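Local coordinates for protein lactate racemase (Thermoanaerobacterium thermosaccharolyticum, PDB 2YJG) that catalyses the interconversion of the D- and L-isomers of lactate, working as a homodimer with a nickel-pincer nucleotide cofactor, at residues A[265-268]-A[269-273]; A[43-46]-A[47-51]; A[380-383]-A[384-387]. One frame throughout, in Å; residues are numbered along the deposited sequence.

Contact 1 of 3, residues A[265-268]-A[269-273]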
ATOM      1  N   PHE A 265      31.227  -5.954 -16.097  1.00 16.35           N
ATOM      2  CA  PHE A 265      31.335  -4.536 -15.839  1.00 16.14           C
ATOM      3  C   PHE A 265      31.757  -4.297 -14.346  1.00 15.52           C
ATOM      4  O   PHE A 265      32.694  -3.549 -14.046  1.00 15.75           O
ATOM      5  CB  PHE A 265      30.025  -3.816 -16.222  1.00 17.39           C
ATOM      6  CG  PHE A 265      30.026  -2.346 -15.904  1.00 17.74           C
ATOM      7  CD1 PHE A 265      30.755  -1.456 -16.662  1.00 20.34           C
ATOM      8  CD2 PHE A 265      29.315  -1.856 -14.835  1.00 21.85           C
ATOM      9  CE1 PHE A 265      30.781  -0.120 -16.324  1.00 23.51           C
ATOM     10  CE2 PHE A 265      29.329  -0.495 -14.535  1.00 22.27           C
ATOM     11  CZ  PHE A 265      30.059   0.347 -15.283  1.00 22.26           C
ATOM     12  N   VAL A 266      31.057  -4.943 -13.436  1.00 14.07           N
ATOM     13  CA  VAL A 266      31.317  -4.818 -12.011  1.00 14.00           C
ATOM     14  C   VAL A 266      32.698  -5.286 -11.705  1.00 13.11           C
ATOM     15  O   VAL A 266      33.357  -4.604 -10.929  1.00 13.22           O
ATOM     16  CB  VAL A 266      30.213  -5.461 -11.141  1.00 13.94           C
ATOM     17  CG1 VAL A 266      30.553  -5.414  -9.682  1.00 12.30           C
ATOM     18  CG2 VAL A 266      28.874  -4.731 -11.369  1.00 12.09           C
ATOM     19  N   SER A 267      33.149  -6.425 -12.252  1.00 14.93           N
ATOM     20  CA  SER A 267      34.545  -6.855 -12.039  1.00 17.38           C
ATOM     21  C   SER A 267      35.579  -5.751 -12.440  1.00 18.95           C
ATOM     22  O   SER A 267      36.612  -5.524 -11.735  1.00 19.33           O
ATOM     23  CB  SER A 267      34.830  -8.131 -12.849  1.00 18.67           C
ATOM     24  OG  SER A 267      36.082  -8.619 -12.463  1.00 24.84           O
ATOM     25  N   GLU A 268      35.339  -5.093 -13.585  1.00 19.81           N
ATOM     26  CA  GLU A 268      36.274  -4.027 -14.020  1.00 21.93           C
ATOM     27  C   GLU A 268      36.342  -2.890 -12.982  1.00 21.10           C
ATOM     28  O   GLU A 268      37.408  -2.444 -12.676  1.00 22.08           O
ATOM     29  CB  GLU A 268      35.925  -3.454 -15.410  1.00 22.55           C
ATOM     30  CG  GLU A 268      35.910  -4.464 -16.522  1.00 28.25           C
ATOM     31  CD  GLU A 268      35.749  -3.835 -17.939  1.00 37.34           C
ATOM     32  OE1 GLU A 268      36.121  -2.627 -18.144  1.00 40.06           O
ATOM     33  OE2 GLU A 268      35.247  -4.570 -18.843  1.00 38.45           O
ATOM     34  N   ILE A 269      35.208  -2.496 -12.377  1.00 20.28           N
ATOM     35  CA  ILE A 269      35.137  -1.386 -11.420  1.00 21.75           C
ATOM     36  C   ILE A 269      35.622  -1.797 -10.041  1.00 20.54           C
ATOM     37  O   ILE A 269      36.338  -1.015  -9.355  1.00 23.72           O
ATOM     38  CB  ILE A 269      33.695  -0.883 -11.192  1.00 22.70           C
ATOM     39  CG1 ILE A 269      33.007  -0.432 -12.472  1.00 26.56           C
ATOM     40  CG2 ILE A 269      33.659   0.311 -10.185  1.00 26.89           C
ATOM     41  CD1 ILE A 269      33.880  -0.119 -13.607  1.00 28.45           C
ATOM     42  N   ALA A 270      35.241  -3.003  -9.618  1.00 17.73           N
ATOM     43  CA  ALA A 270      35.455  -3.406  -8.216  1.00 17.63           C
ATOM     44  C   ALA A 270      36.751  -4.159  -7.960  1.00 16.30           C
ATOM     45  O   ALA A 270      37.152  -4.277  -6.807  1.00 18.30           O
ATOM     46  CB  ALA A 270      34.273  -4.218  -7.755  1.00 17.34           C
ATOM     47  N   THR A 271      37.422  -4.692  -8.989  1.00 17.18           N
ATOM     48  CA  THR A 271      38.607  -5.541  -8.749  1.00 16.68           C
ATOM     49  C   THR A 271      39.790  -4.709  -8.301  1.00 17.30           C
ATOM     50  O   THR A 271      40.078  -3.704  -8.907  1.00 18.07           O
ATOM     51  CB  THR A 271      38.959  -6.426  -9.939  1.00 17.28           C
ATOM     52  OG1 THR A 271      37.813  -7.237 -10.231  1.00 17.70           O
ATOM     53  CG2 THR A 271      40.182  -7.347  -9.637  1.00 18.35           C
ATOM     54  N   VAL A 272      40.451  -5.106  -7.227  1.00 15.89           N
ATOM     55  CA  VAL A 272      41.709  -4.470  -6.816  1.00 17.03           C
ATOM     56  C   VAL A 272      42.765  -5.546  -6.685  1.00 18.11           C
ATOM     57  O   VAL A 272      42.465  -6.693  -6.334  1.00 17.80           O
ATOM     58  CB  VAL A 272      41.539  -3.700  -5.506  1.00 16.17           C
ATOM     59  CG1 VAL A 272      40.508  -2.592  -5.692  1.00 18.68           C
ATOM     60  CG2 VAL A 272      41.167  -4.687  -4.339  1.00 14.38           C
ATOM     61  N   ASN A 273      44.006  -5.196  -7.006  1.00 19.16           N
ATOM     62  CA  ASN A 273      45.098  -6.143  -7.026  1.00 19.77           C
ATOM     63  C   ASN A 273      45.958  -5.945  -5.794  1.00 20.52           C
ATOM     64  O   ASN A 273      46.507  -4.839  -5.591  1.00 21.84           O
ATOM     65  CB  ASN A 273      45.913  -5.947  -8.330  1.00 21.84           C
ATOM     66  CG  ASN A 273      45.059  -6.110  -9.592  1.00 24.20           C
ATOM     67  OD1 ASN A 273      44.852  -5.158 -10.364  1.00 34.14           O
ATOM     68  ND2 ASN A 273      44.563  -7.304  -9.802  1.00 20.81           N
TER
HETATM   69  O   HOH W   1      37.688  -9.940 -10.660  1.00 21.54           O
HETATM   70  O   HOH W   2      39.322  -1.708 -10.725  1.00 35.38           O
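Ile269 N and Ala270 N complete helix 257-270 by bonding four residues back: Ile269 N meets Phe265 O at 3.2 Å, and Ala270 N meets Val266 O at 2.8 Å. Thr271 is the first residue to leave helical geometry, yet its N still reaches Ser267 O at 3.0 Å. The same oxygen takes a shorter bond, 2.6 Å, from Thr271 OG1, so one residue grips it twice; the donors are tilted from the carbonyl plane by 22° (OG1) and 33° (N). A water donates to Thr271 OG1 at 2.7 Å and also bonds Ser267 OG, bridging the two side chains. With an alanine at Thr271, Ser267 O would probably keep only the backbone N-H of this pair, and the water would be left without the hydroxyl it donates to at this end of the bridge. Elsewhere on the turn, Ile269 lies over one face of the Phe265 ring, its CG1 4.1 Å above the plane and offset toward the rim; chi1 of -57° keeps CG1 beside the backbone N, on the Phe265 side. The geometry is that of a helix C-terminus running directly into a strand: Thr271 rests on Ile422 and Arg424 of strand 422-425, the parallel partner of strand 271-277.

Contact 2 of 3, residues A[43-46]-A[47-51]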
ATOM      1  N   VAL A  43      18.306   2.736 -18.147  1.00 18.13           N
ATOM      2  CA  VAL A  43      17.409   1.598 -18.126  1.00 16.79           C
ATOM      3  C   VAL A  43      16.786   1.323 -19.507  1.00 17.34           C
ATOM      4  O   VAL A  43      16.880   0.220 -20.003  1.00 15.76           O
ATOM      5  CB  VAL A  43      16.318   1.709 -17.022  1.00 17.02           C
ATOM      6  CG1 VAL A  43      15.392   0.506 -17.079  1.00 16.66           C
ATOM      7  CG2 VAL A  43      16.983   1.830 -15.663  1.00 17.76           C
ATOM      8  N   LYS A  44      16.209   2.335 -20.156  1.00 18.46           N
ATOM      9  CA  LYS A  44      15.623   2.137 -21.487  1.00 20.31           C
ATOM     10  C   LYS A  44      16.645   1.630 -22.512  1.00 20.85           C
ATOM     11  O   LYS A  44      16.344   0.755 -23.323  1.00 22.44           O
ATOM     12  CB  LYS A  44      15.001   3.427 -22.008  1.00 21.31           C
ATOM     13  CG  LYS A  44      13.701   3.868 -21.373  1.00 23.57           C
ATOM     14  CD  LYS A  44      12.510   3.226 -22.095  1.00 29.87           C
ATOM     15  CE  LYS A  44      12.409   3.576 -23.605  1.00 32.40           C
ATOM     16  NZ  LYS A  44      12.089   2.408 -24.610  1.00 26.14           N
ATOM     17  N   ARG A  45      17.854   2.172 -22.480  1.00 22.12           N
ATOM     18  CA  ARG A  45      18.916   1.691 -23.365  1.00 23.11           C
ATOM     19  C   ARG A  45      19.101   0.189 -23.218  1.00 21.72           C
ATOM     20  O   ARG A  45      19.176  -0.530 -24.214  1.00 21.41           O
ATOM     21  CB  ARG A  45      20.255   2.429 -23.090  1.00 23.87           C
ATOM     22  CG  ARG A  45      21.436   2.041 -23.993  1.00 27.83           C
ATOM     23  CD  ARG A  45      22.764   2.723 -23.595  1.00 32.42           C
ATOM     24  NE  ARG A  45      23.210   2.321 -22.260  1.00 38.23           N
ATOM     25  CZ  ARG A  45      24.347   2.690 -21.663  1.00 41.36           C
ATOM     26  NH1 ARG A  45      25.234   3.470 -22.282  1.00 42.96           N
ATOM     27  NH2 ARG A  45      24.605   2.249 -20.425  1.00 41.39           N
ATOM     28  N   ALA A  46      19.184  -0.284 -21.975  1.00 20.13           N
ATOM     29  CA  ALA A  46      19.288  -1.725 -21.715  1.00 20.50           C
ATOM     30  C   ALA A  46      18.138  -2.473 -22.322  1.00 18.93           C
ATOM     31  O   ALA A  46      18.321  -3.477 -22.984  1.00 19.72           O
ATOM     32  CB  ALA A  46      19.313  -2.010 -20.197  1.00 19.32           C
ATOM     33  N   LEU A  47      16.922  -2.035 -21.999  1.00 19.89           N
ATOM     34  CA  LEU A  47      15.726  -2.693 -22.495  1.00 19.33           C
ATOM     35  C   LEU A  47      15.683  -2.667 -24.040  1.00 20.80           C
ATOM     36  O   LEU A  47      15.270  -3.649 -24.672  1.00 19.72           O
ATOM     37  CB  LEU A  47      14.465  -2.052 -21.916  1.00 19.82           C
ATOM     38  CG  LEU A  47      14.269  -2.256 -20.389  1.00 19.14           C
ATOM     39  CD1 LEU A  47      13.083  -1.360 -19.917  1.00 18.77           C
ATOM     40  CD2 LEU A  47      14.094  -3.731 -20.002  1.00 11.32           C
ATOM     41  N   GLU A  48      16.130  -1.561 -24.629  1.00 22.12           N
ATOM     42  CA  GLU A  48      16.095  -1.446 -26.089  1.00 23.25           C
ATOM     43  C   GLU A  48      17.220  -2.275 -26.792  1.00 24.17           C
ATOM     44  O   GLU A  48      17.196  -2.466 -28.012  1.00 25.02           O
ATOM     45  CB  GLU A  48      16.171   0.019 -26.478  1.00 25.02           C
ATOM     46  CG  GLU A  48      14.911   0.934 -26.171  1.00 25.85           C
ATOM     47  CD  GLU A  48      15.229   2.435 -26.220  1.00 31.79           C
ATOM     48  OE1 GLU A  48      16.255   2.856 -26.814  1.00 34.64           O
ATOM     49  OE2 GLU A  48      14.460   3.232 -25.670  1.00 34.48           O
ATOM     50  N   ASN A  49      18.169  -2.827 -26.014  1.00 22.66           N
ATOM     51  CA  ASN A  49      19.365  -3.492 -26.529  1.00 23.36           C
ATOM     52  C   ASN A  49      19.598  -4.753 -25.690  1.00 22.76           C
ATOM     53  O   ASN A  49      20.644  -4.868 -24.960  1.00 22.77           O
ATOM     54  CB  ASN A  49      20.551  -2.529 -26.453  1.00 23.25           C
ATOM     55  CG  ASN A  49      20.377  -1.316 -27.396  1.00 26.58           C
ATOM     56  OD1 ASN A  49      20.633  -1.427 -28.596  1.00 27.95           O
ATOM     57  ND2 ASN A  49      19.958  -0.161 -26.847  1.00 22.63           N
ATOM     58  N   PRO A  50      18.625  -5.698 -25.748  1.00 20.44           N
ATOM     59  CA  PRO A  50      18.708  -6.881 -24.939  1.00 20.56           C
ATOM     60  C   PRO A  50      19.901  -7.764 -25.339  1.00 21.36           C
ATOM     61  O   PRO A  50      20.273  -7.840 -26.518  1.00 20.83           O
ATOM     62  CB  PRO A  50      17.389  -7.608 -25.198  1.00 21.37           C
ATOM     63  CG  PRO A  50      16.839  -6.969 -26.543  1.00 20.01           C
ATOM     64  CD  PRO A  50      17.376  -5.619 -26.538  1.00 20.42           C
ATOM     65  N   ILE A  51      20.512  -8.385 -24.351  1.00 20.47           N
ATOM     66  CA  ILE A  51      21.637  -9.268 -24.569  1.00 21.21           C
ATOM     67  C   ILE A  51      21.161 -10.711 -24.639  1.00 22.09           C
ATOM     68  O   ILE A  51      20.795 -11.307 -23.628  1.00 23.71           O
ATOM     69  CB  ILE A  51      22.695  -9.116 -23.442  1.00 20.38           C
ATOM     70  CG1 ILE A  51      23.262  -7.688 -23.417  1.00 20.19           C
ATOM     71  CG2 ILE A  51      23.783 -10.166 -23.586  1.00 20.92           C
ATOM     72  CD1 ILE A  51      23.613  -7.198 -21.958  1.00 18.33           C
TER
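Lys44 folds back to meet Glu48 one turn on: with chi2 at -88° and chi3 near -60° its chain curls, whereas Glu48 runs extended beyond CG. The chains meet at an angle, and Lys44 NZ comes to 2.7 Å from Glu48 OE2, a salt bridge whose hydrogen bond is weak; Lys44 CE, only 2.9 Å from the same oxygen, makes the exact position of the tip doubtful. In the backbone of the same pair, Glu48 N bonds Lys44 O at 2.7 Å. Asn49 CG stands beside its own backbone N (chi1 -66°), from where ND2 gives Arg45 O a nearly straight bond of 2.8 Å, that oxygen lying close to the amide plane. Asn49 N bonds Ala46 O at 3.1 Å, approaching from above the carbonyl plane. On the buried flank Val43 and Leu47 lie side by side, Val43 CG1 4.1 Å from Leu47 CD1; Val43 packs on Leu85 and Leu47 on Leu86 of helix 79-91, while Ala46 faces Ala250 and Ala252 of strand 247-253. A side-chain amide thus serves a carbonyl in the last turn of helix 39-48, where the Lys44 ammonium probably offsets in part a carboxylate near the negative end of the helix dipole.

Contact 3 of 3, residues A[380-383]-A[384-387]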
ATOM      1  N   ASN A 380      29.942  -3.653  21.908  1.00 18.47           N
ATOM      2  CA  ASN A 380      30.253  -4.917  21.279  1.00 18.69           C
ATOM      3  C   ASN A 380      31.569  -5.571  21.701  1.00 17.80           C
ATOM      4  O   ASN A 380      31.914  -6.636  21.164  1.00 17.04           O
ATOM      5  CB  ASN A 380      30.347  -4.724  19.736  1.00 18.83           C
ATOM      6  CG  ASN A 380      29.066  -4.209  19.140  1.00 21.78           C
ATOM      7  OD1 ASN A 380      27.986  -4.646  19.557  1.00 21.88           O
ATOM      8  ND2 ASN A 380      29.159  -3.246  18.160  1.00 21.81           N
ATOM      9  N   TYR A 381      32.301  -4.978  22.657  1.00 17.34           N
ATOM     10  CA  TYR A 381      33.613  -5.493  22.952  1.00 17.02           C
ATOM     11  C   TYR A 381      33.550  -6.907  23.457  1.00 17.06           C
ATOM     12  O   TYR A 381      34.409  -7.722  23.110  1.00 15.03           O
ATOM     13  CB  TYR A 381      34.373  -4.616  23.943  1.00 17.42           C
ATOM     14  CG  TYR A 381      34.744  -3.200  23.497  1.00 17.99           C
ATOM     15  CD1 TYR A 381      34.851  -2.825  22.130  1.00 16.94           C
ATOM     16  CD2 TYR A 381      35.105  -2.235  24.460  1.00 20.97           C
ATOM     17  CE1 TYR A 381      35.214  -1.509  21.742  1.00 20.47           C
ATOM     18  CE2 TYR A 381      35.474  -0.922  24.089  1.00 22.17           C
ATOM     19  CZ  TYR A 381      35.532  -0.541  22.724  1.00 23.56           C
ATOM     20  OH  TYR A 381      35.938   0.807  22.362  1.00 19.20           O
ATOM     21  N   GLU A 382      32.558  -7.207  24.292  1.00 16.05           N
ATOM     22  CA  GLU A 382      32.494  -8.562  24.864  1.00 17.37           C
ATOM     23  C   GLU A 382      32.144  -9.566  23.794  1.00 15.79           C
ATOM     24  O   GLU A 382      32.711 -10.656  23.746  1.00 17.57           O
ATOM     25  CB  GLU A 382      31.511  -8.588  26.028  1.00 19.45           C
ATOM     26  CG  GLU A 382      31.992  -7.728  27.186  1.00 26.53           C
ATOM     27  CD  GLU A 382      33.412  -8.089  27.739  1.00 34.76           C
ATOM     28  OE1 GLU A 382      33.807  -9.296  27.848  1.00 40.48           O
ATOM     29  OE2 GLU A 382      34.135  -7.128  28.097  1.00 40.71           O
ATOM     30  N   TYR A 383      31.284  -9.173  22.856  1.00 15.66           N
ATOM     31  CA  TYR A 383      30.957 -10.082  21.750  1.00 16.01           C
ATOM     32  C   TYR A 383      32.215 -10.404  20.937  1.00 15.09           C
ATOM     33  O   TYR A 383      32.489 -11.554  20.531  1.00 14.59           O
ATOM     34  CB  TYR A 383      29.936  -9.487  20.788  1.00 15.97           C
ATOM     35  CG  TYR A 383      28.555  -9.203  21.334  1.00 18.24           C
ATOM     36  CD1 TYR A 383      27.958 -10.028  22.265  1.00 22.01           C
ATOM     37  CD2 TYR A 383      27.840  -8.116  20.858  1.00 22.30           C
ATOM     38  CE1 TYR A 383      26.680  -9.771  22.714  1.00 27.27           C
ATOM     39  CE2 TYR A 383      26.569  -7.843  21.291  1.00 26.06           C
ATOM     40  CZ  TYR A 383      25.995  -8.671  22.241  1.00 26.96           C
ATOM     41  OH  TYR A 383      24.723  -8.387  22.668  1.00 28.15           O
ATOM     42  N   VAL A 384      32.960  -9.359  20.625  1.00 14.99           N
ATOM     43  CA  VAL A 384      34.132  -9.510  19.791  1.00 13.20           C
ATOM     44  C   VAL A 384      35.130 -10.472  20.470  1.00 14.29           C
ATOM     45  O   VAL A 384      35.697 -11.384  19.807  1.00 12.27           O
ATOM     46  CB  VAL A 384      34.806  -8.126  19.532  1.00 12.12           C
ATOM     47  CG1 VAL A 384      36.181  -8.333  18.879  1.00 13.57           C
ATOM     48  CG2 VAL A 384      33.894  -7.226  18.702  1.00 15.15           C
ATOM     49  N   LYS A 385      35.330 -10.299  21.789  1.00 16.30           N
ATOM     50  CA  LYS A 385      36.196 -11.208  22.571  1.00 18.04           C
ATOM     51  C   LYS A 385      35.688 -12.662  22.583  1.00 17.08           C
ATOM     52  O   LYS A 385      36.456 -13.637  22.449  1.00 16.83           O
ATOM     53  CB  LYS A 385      36.319 -10.709  24.018  1.00 18.28           C
ATOM     54  CG  LYS A 385      37.176  -9.513  24.222  1.00 23.04           C
ATOM     55  CD  LYS A 385      37.248  -9.130  25.705  1.00 30.36           C
ATOM     56  CE  LYS A 385      37.452  -7.664  25.959  1.00 34.10           C
ATOM     57  NZ  LYS A 385      36.763  -7.229  27.242  1.00 37.68           N
ATOM     58  N   ASP A 386      34.383 -12.794  22.702  1.00 17.81           N
ATOM     59  CA  ASP A 386      33.718 -14.078  22.730  1.00 16.87           C
ATOM     60  C   ASP A 386      33.848 -14.784  21.372  1.00 16.89           C
ATOM     61  O   ASP A 386      33.745 -15.991  21.291  1.00 17.44           O
ATOM     62  CB  ASP A 386      32.229 -13.905  23.048  1.00 16.95           C
ATOM     63  CG  ASP A 386      31.941 -13.639  24.531  1.00 17.42           C
ATOM     64  OD1 ASP A 386      32.852 -13.654  25.342  1.00 20.85           O
ATOM     65  OD2 ASP A 386      30.762 -13.423  24.837  1.00 26.18           O
ATOM     66  N   MET A 387      34.064 -14.019  20.303  1.00 15.82           N
ATOM     67  CA  MET A 387      34.216 -14.548  18.952  1.00 16.61           C
ATOM     68  C   MET A 387      35.682 -14.641  18.502  1.00 16.76           C
ATOM     69  O   MET A 387      35.992 -14.635  17.322  1.00 16.47           O
ATOM     70  CB  MET A 387      33.347 -13.748  17.968  1.00 17.27           C
ATOM     71  CG  MET A 387      31.878 -13.838  18.332  1.00 16.82           C
ATOM     72  SD  MET A 387      30.742 -12.954  17.251  1.00 19.36           S
ATOM     73  CE  MET A 387      30.622 -14.139  15.924  1.00 19.19           C
TER
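Lys385 reaches Glu382, three residues back, by running along the helix surface over the Tyr381 carbonyl. Its CB starts 3.6 Å from Glu382 O, and the next carbon, CG, lies 3.5 Å from Tyr381 O, the same oxygen that accepts the Lys385 backbone N at 3.0 Å. CD passes 4.1 Å from Glu382 OE1, and CE comes within 4.0 Å of Glu382 OE2. At the tip, NZ donates to Glu382 OE2 at 2.8 Å, closing a salt bridge. The ammonium approaches from above the carboxylate, 41° out of its plane. Two torsion patterns bring the charges together: Lys385 stays extended until its last torsion, while Glu382 bends at chi2 (-56°), which swings its carboxylate toward Lys385. Both residues are exposed, so this pairing lies on the outer surface.

Asp386, next along, faces another way. Its N bonds Glu382 O at 2.9 Å, while its OD2 makes a salt bridge with Lys333 NZ, which probably stabilises the ionised carboxylate, and a hydrogen bond with Tyr329 OH, whose ring Tyr383 meets edge-to-face. On the buried side Val384 sets CG2 3.2 Å from Asn380 O, the oxygen that accepts the Val384 N; Asn380 ND2 is held by Cys319 O and Thr376 OG1. At the far end Met387 leaves helical geometry, its N making weak bonds to Tyr383 O and Val384 O, and its side chain packs on helix 326-333. The short helix 381-386 is the connecting helix of a beta-alpha-beta unit: it links strand 371-375 to strand 390-392, adjacent parallel strands at the edge of the six-stranded parallel sheet within this chain.

The three contacts follow one another along the chain as 43-51, 265-273 and 380-387, and none touches another. Contacts 1 and 2 are neighbours, with centres about 23 Å apart and nearest atoms about 8 Å apart; Ile51, leaving contact 2, packs on Lys257 and Lys261 of the helix that ends in contact 1. Contact 3 lies about 48 Å from contact 2, centre to centre, across the middle of the chain. Contact 1 comes near the probable catalytic centre: the Val266 side chain is about 9 Å from that of His174, probably a catalytic proton donor/acceptor. In contact 3 the Asn380 side chain is about 11 Å from that of Gln295, a probable substrate-binding residue. Contact 2 is remote from both.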